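Local atomic coordinates of solute binding protein MsmE (Bacillus subtilis subsp. subtilis str. 168, PDB entry 4R6H), a protein that binds melibiose, raffinose and stachyose as the solute-binding component of an ABC transporter that imports these sugars. Residues Ala31-Thr43 / Arg82-His95. Sequence-based numbering, arbitrary orientation. Where two conformers were deposited one is given.
Sequences AKKTLTIYSTMST and RMAANDLPDLFDTH
Tyr38 lays one face of its ring on Pro89, whose CG sits 3.7 Å from the ring centroid and 17° off the normal, a CH-pi contact. At the far end of the ring, Arg82 NE donates to Tyr38 OH (2.8 Å) near the guanidinium plane; ring and guanidinium planes stand 85° apart, so the hydroxyl is met at the guanidinium edge and the two flat groups do not stack. A water bridges Tyr38 OH and Arg82 NH1, while Arg82 NH2 donates to Asp87 O, which fixes the guanidinium's rotation. A leucine in place of Tyr38 would probably leave Arg82 NE without its hydroxyl acceptor and Pro89 without an aromatic face to pack on.

Leu91 carries the backbone link: its N donates to Thr36 O (3.0 Å) and its O accepts from Tyr38 N (2.9 Å), a parallel bridge around Ile37. Ile37 CD1 runs alongside, 3.8 Å from Leu91 CD1.

Asp90 OD2 takes Thr36 N on its anti side (2.9 Å, 173° at the hydrogen), and Asp90 OD1 is hydrogen-bonded to Ser317 OG. Past the strand, Asp93 OD2 accepts from Thr40 N (3.0 Å) and, from above the carboxylate plane, Thr40 OG1 (2.7 Å).

Leu35 and Ile37 bond by backbone to strand 64-69, placing strand 33-38 between it and 91-92, consistent with an alpha/beta lobe of a solute-binding protein; Phe326 of helix 320-331 packs against Ile37 and Leu91, Met79 of helix 75-84 against Tyr38 and Pro89.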
loop_
_atom_site.group_PDB
_atom_site.type_symbol
_atom_site.label_atom_id
_atom_site.label_comp_id
_atom_site.label_asym_id
_atom_site.label_seq_id
_atom_site.Cartn_x
_atom_site.Cartn_y
_atom_site.Cartn_z
ATOM N N ALA A 31 -11.885 2.295 38.479
ATOM C CA ALA A 31 -10.828 3.262 38.756
ATOM C C ALA A 31 -9.996 3.574 37.515
ATOM O O ALA A 31 -9.081 4.389 37.583
ATOM C CB ALA A 31 -9.912 2.795 39.891
ATOM N N LYS A 32 -10.344 2.965 36.389
ATOM C CA LYS A 32 -9.650 3.269 35.122
ATOM C C LYS A 32 -10.630 3.863 34.115
ATOM O O LYS A 32 -11.820 3.551 34.136
ATOM C CB LYS A 32 -8.991 2.012 34.523
ATOM C CG LYS A 32 -7.927 1.382 35.394
ATOM C CD LYS A 32 -7.199 0.266 34.670
ATOM C CE LYS A 32 -6.185 -0.407 35.588
ATOM N NZ LYS A 32 -5.512 -1.568 34.926
ATOM N N LYS A 33 -10.119 4.707 33.231
ATOM C CA LYS A 33 -10.884 5.188 32.078
ATOM C C LYS A 33 -10.434 4.404 30.840
ATOM O O LYS A 33 -9.289 3.967 30.765
ATOM C CB LYS A 33 -10.656 6.677 31.896
ATOM C CG LYS A 33 -9.246 7.025 31.464
ATOM C CD LYS A 33 -8.753 8.265 32.163
ATOM C CE LYS A 33 -9.412 9.500 31.590
ATOM N NZ LYS A 33 -8.445 10.621 31.580
ATOM N N THR A 34 -11.338 4.259 29.885
ATOM C CA THR A 34 -11.072 3.455 28.703
ATOM C C THR A 34 -10.591 4.366 27.586
ATOM O O THR A 34 -11.236 5.358 27.296
ATOM C CB THR A 34 -12.339 2.743 28.238
ATOM O OG1 THR A 34 -12.685 1.730 29.204
ATOM C CG2 THR A 34 -12.114 2.078 26.896
ATOM N N LEU A 35 -9.489 3.996 26.938
ATOM C CA LEU A 35 -8.971 4.734 25.760
ATOM C C LEU A 35 -9.198 3.775 24.591
ATOM O O LEU A 35 -8.653 2.666 24.574
ATOM C CB LEU A 35 -7.486 5.020 25.948
ATOM C CG LEU A 35 -6.796 5.689 24.725
ATOM C CD1 LEU A 35 -7.255 7.115 24.566
ATOM C CD2 LEU A 35 -5.289 5.650 24.879
ATOM N N THR A 36 -10.087 4.166 23.667
ATOM C CA THR A 36 -10.472 3.279 22.594
ATOM C C THR A 36 -9.649 3.561 21.346
ATOM O O THR A 36 -9.504 4.717 20.931
ATOM C CB THR A 36 -11.959 3.403 22.253
ATOM O OG1 THR A 36 -12.281 4.772 21.992
ATOM C CG2 THR A 36 -12.831 2.888 23.418
ATOM N N ILE A 37 -9.108 2.487 20.788
ATOM C CA ILE A 37 -8.219 2.585 19.615
ATOM C C ILE A 37 -8.694 1.602 18.547
ATOM O O ILE A 37 -8.890 0.400 18.827
ATOM C CB ILE A 37 -6.781 2.200 19.967
ATOM C CG1 ILE A 37 -6.308 2.985 21.180
ATOM C CG2 ILE A 37 -5.847 2.377 18.746
ATOM C CD1 ILE A 37 -4.845 2.823 21.529
ATOM N N TYR A 38 -8.917 2.103 17.329
ATOM C CA TYR A 38 -9.264 1.250 16.187
ATOM C C TYR A 38 -8.046 1.139 15.263
ATOM O O TYR A 38 -7.359 2.149 15.021
ATOM C CB TYR A 38 -10.405 1.856 15.361
ATOM C CG TYR A 38 -11.830 1.464 15.705
ATOM C CD1 TYR A 38 -12.224 1.210 17.004
ATOM C CD2 TYR A 38 -12.782 1.409 14.679
ATOM C CE1 TYR A 38 -13.555 0.859 17.289
ATOM C CE2 TYR A 38 -14.095 1.054 14.936
ATOM C CZ TYR A 38 -14.479 0.792 16.233
ATOM O OH TYR A 38 -15.802 0.455 16.450
ATOM N N SER A 39 -7.851 -0.056 14.701
ATOM C CA SER A 39 -6.719 -0.386 13.866
ATOM C C SER A 39 -7.122 -1.281 12.695
ATOM O O SER A 39 -7.916 -2.223 12.916
ATOM C CB SER A 39 -5.622 -1.064 14.699
ATOM O OG SER A 39 -4.542 -1.518 13.861
ATOM N N THR A 40 -6.532 -1.026 11.523
ATOM C CA THR A 40 -6.669 -1.944 10.356
ATOM C C THR A 40 -5.609 -3.046 10.278
ATOM O O THR A 40 -5.557 -3.761 9.284
ATOM C CB THR A 40 -6.680 -1.178 9.025
ATOM O OG1 THR A 40 -5.386 -0.622 8.707
ATOM C CG2 THR A 40 -7.777 -0.135 8.994
ATOM N N MET A 41 -4.774 -3.167 11.303
ATOM C CA MET A 41 -3.736 -4.199 11.303
ATOM C C MET A 41 -4.379 -5.572 11.174
ATOM O O MET A 41 -5.447 -5.809 11.706
ATOM C CB MET A 41 -2.875 -4.136 12.549
ATOM C CG MET A 41 -1.983 -2.933 12.579
ATOM S SD MET A 41 -0.974 -2.870 14.057
ATOM C CE MET A 41 -0.261 -1.231 13.957
ATOM N N SER A 42 -3.686 -6.459 10.485
ATOM C CA SER A 42 -4.249 -7.752 10.040
ATOM C C SER A 42 -3.494 -8.975 10.539
ATOM O O SER A 42 -4.096 -10.011 10.738
ATOM C CB SER A 42 -4.368 -7.771 8.507
ATOM O OG SER A 42 -3.155 -7.456 7.870
ATOM N N THR A 43 -2.197 -8.875 10.749
ATOM C CA THR A 43 -1.399 -10.071 11.062
ATOM C C THR A 43 -1.236 -10.277 12.549
ATOM O O THR A 43 -1.402 -9.337 13.381
ATOM C CB THR A 43 0.006 -10.026 10.435
ATOM O OG1 THR A 43 0.855 -9.182 11.208
ATOM C CG2 THR A 43 0.002 -9.592 8.984
ATOM N N ARG A 82 -19.760 5.387 12.898
ATOM C CA ARG A 82 -19.252 6.219 13.994
ATOM C C ARG A 82 -19.078 7.687 13.593
ATOM O O ARG A 82 -19.359 8.575 14.402
ATOM C CB ARG A 82 -17.938 5.686 14.522
ATOM C CG ARG A 82 -18.116 4.423 15.343
ATOM C CD ARG A 82 -16.768 4.015 15.926
ATOM N NE ARG A 82 -16.756 2.996 16.964
ATOM C CZ ARG A 82 -16.824 3.246 18.277
ATOM N NH1 ARG A 82 -16.730 2.240 19.132
ATOM N NH2 ARG A 82 -17.030 4.469 18.735
ATOM N N MET A 83 -18.611 7.944 12.372
ATOM C CA MET A 83 -18.505 9.316 11.836
ATOM C C MET A 83 -19.877 9.977 11.774
ATOM O O MET A 83 -20.073 11.107 12.234
ATOM C CB MET A 83 -17.799 9.335 10.459
ATOM C CG MET A 83 -16.269 9.350 10.604
ATOM S SD MET A 83 -15.329 9.461 9.071
ATOM C CE MET A 83 -15.619 7.812 8.410
ATOM N N ALA A 84 -20.827 9.242 11.231
ATOM C CA ALA A 84 -22.224 9.751 11.123
ATOM C C ALA A 84 -22.834 10.058 12.492
ATOM O O ALA A 84 -23.625 11.004 12.643
ATOM C CB ALA A 84 -23.088 8.756 10.372
ATOM N N ALA A 85 -22.475 9.266 13.495
ATOM C CA ALA A 85 -22.916 9.448 14.881
ATOM C C ALA A 85 -22.147 10.534 15.665
ATOM O O ALA A 85 -22.484 10.821 16.821
ATOM C CB ALA A 85 -22.819 8.141 15.611
ATOM N N ASN A 86 -21.097 11.079 15.053
ATOM C CA ASN A 86 -20.119 11.908 15.767
ATOM C C ASN A 86 -19.673 11.228 17.067
ATOM O O ASN A 86 -19.713 11.813 18.148
ATOM C CB ASN A 86 -20.681 13.322 15.974
ATOM C CG ASN A 86 -20.031 14.313 15.048
ATOM O OD1 ASN A 86 -20.662 14.830 14.127
ATOM N ND2 ASN A 86 -18.729 14.539 15.251
ATOM N N ASP A 87 -19.264 9.967 16.930
ATOM C CA ASP A 87 -18.966 9.069 18.028
ATOM C C ASP A 87 -17.790 8.183 17.635
ATOM O O ASP A 87 -17.881 6.953 17.567
ATOM C CB ASP A 87 -20.193 8.202 18.405
ATOM C CG ASP A 87 -19.948 7.331 19.619
ATOM O OD1 ASP A 87 -19.218 7.792 20.532
ATOM O OD2 ASP A 87 -20.477 6.186 19.654
ATOM N N LEU A 88 -16.660 8.849 17.446
ATOM C CA LEU A 88 -15.461 8.194 16.993
ATOM C C LEU A 88 -14.708 7.551 18.134
ATOM O O LEU A 88 -14.830 7.946 19.265
ATOM C CB LEU A 88 -14.555 9.160 16.246
ATOM C CG LEU A 88 -14.971 9.506 14.809
ATOM C CD1 LEU A 88 -16.165 10.469 14.788
ATOM C CD2 LEU A 88 -13.805 10.071 14.039
ATOM N N PRO A 89 -13.894 6.546 17.810
ATOM C CA PRO A 89 -12.946 6.106 18.794
ATOM C C PRO A 89 -11.997 7.244 19.131
ATOM O O PRO A 89 -11.823 8.182 18.348
ATOM C CB PRO A 89 -12.175 5.000 18.052
ATOM C CG PRO A 89 -12.943 4.723 16.803
ATOM C CD PRO A 89 -13.575 6.009 16.478
ATOM N N ASP A 90 -11.329 7.132 20.273
ATOM C CA ASP A 90 -10.368 8.177 20.676
ATOM C C ASP A 90 -9.200 8.263 19.683
ATOM O O ASP A 90 -8.752 9.330 19.313
ATOM C CB ASP A 90 -9.856 7.935 22.084
ATOM C CG ASP A 90 -10.994 7.855 23.118
ATOM O OD1 ASP A 90 -11.863 8.762 23.102
ATOM O OD2 ASP A 90 -11.022 6.851 23.868
ATOM N N LEU A 91 -8.773 7.093 19.257
ATOM C CA LEU A 91 -7.699 6.972 18.261
ATOM C C LEU A 91 -8.168 6.003 17.187
ATOM O O LEU A 91 -8.767 4.960 17.502
ATOM C CB LEU A 91 -6.443 6.424 18.910
ATOM C CG LEU A 91 -5.672 7.361 19.837
ATOM C CD1 LEU A 91 -4.739 6.594 20.775
ATOM C CD2 LEU A 91 -4.898 8.394 19.046
ATOM N N PHE A 92 -7.842 6.312 15.948
ATOM C CA PHE A 92 -8.259 5.462 14.838
ATOM C C PHE A 92 -7.226 5.508 13.711
ATOM O O PHE A 92 -6.444 6.413 13.582
ATOM C CB PHE A 92 -9.667 5.830 14.357
ATOM C CG PHE A 92 -9.832 7.264 14.005
ATOM C CD1 PHE A 92 -10.190 8.201 14.978
ATOM C CD2 PHE A 92 -9.594 7.706 12.725
ATOM C CE1 PHE A 92 -10.292 9.538 14.638
ATOM C CE2 PHE A 92 -9.731 9.044 12.390
ATOM C CZ PHE A 92 -10.068 9.952 13.351
ATOM N N ASP A 93 -7.286 4.488 12.876
ATOM C CA ASP A 93 -6.373 4.317 11.741
ATOM C C ASP A 93 -6.999 4.932 10.494
ATOM O O ASP A 93 -8.152 4.598 10.106
ATOM C CB ASP A 93 -6.168 2.826 11.595
ATOM C CG ASP A 93 -5.047 2.412 10.614
ATOM O OD1 ASP A 93 -4.526 3.257 9.871
ATOM O OD2 ASP A 93 -4.750 1.166 10.621
ATOM N N THR A 94 -6.289 5.852 9.861
ATOM C CA THR A 94 -6.802 6.441 8.636
ATOM C C THR A 94 -6.468 5.642 7.360
ATOM O O THR A 94 -7.066 5.902 6.323
ATOM C CB THR A 94 -6.332 7.897 8.489
ATOM O OG1 THR A 94 -4.907 7.943 8.494
ATOM C CG2 THR A 94 -6.831 8.730 9.664
ATOM N N HIS A 95 -5.508 4.724 7.447
ATOM C CA HIS A 95 -5.123 3.763 6.408
ATOM C C HIS A 95 -5.185 4.247 4.966
ATOM O O HIS A 95 -5.775 3.580 4.109
ATOM C CB HIS A 95 -5.916 2.458 6.593
ATOM C CG HIS A 95 -7.396 2.570 6.350
ATOM N ND1 HIS A 95 -8.012 1.969 5.266
ATOM C CD2 HIS A 95 -8.391 3.093 7.097
ATOM C CE1 HIS A 95 -9.310 2.188 5.330
ATOM N NE2 HIS A 95 -9.569 2.852 6.439
HETATM O O HOH W 1 -13.228 5.842 24.998
HETATM O O HOH W 2 -16.561 -0.765 18.772
HETATM O O HOH W 3 -3.312 0.673 12.990
#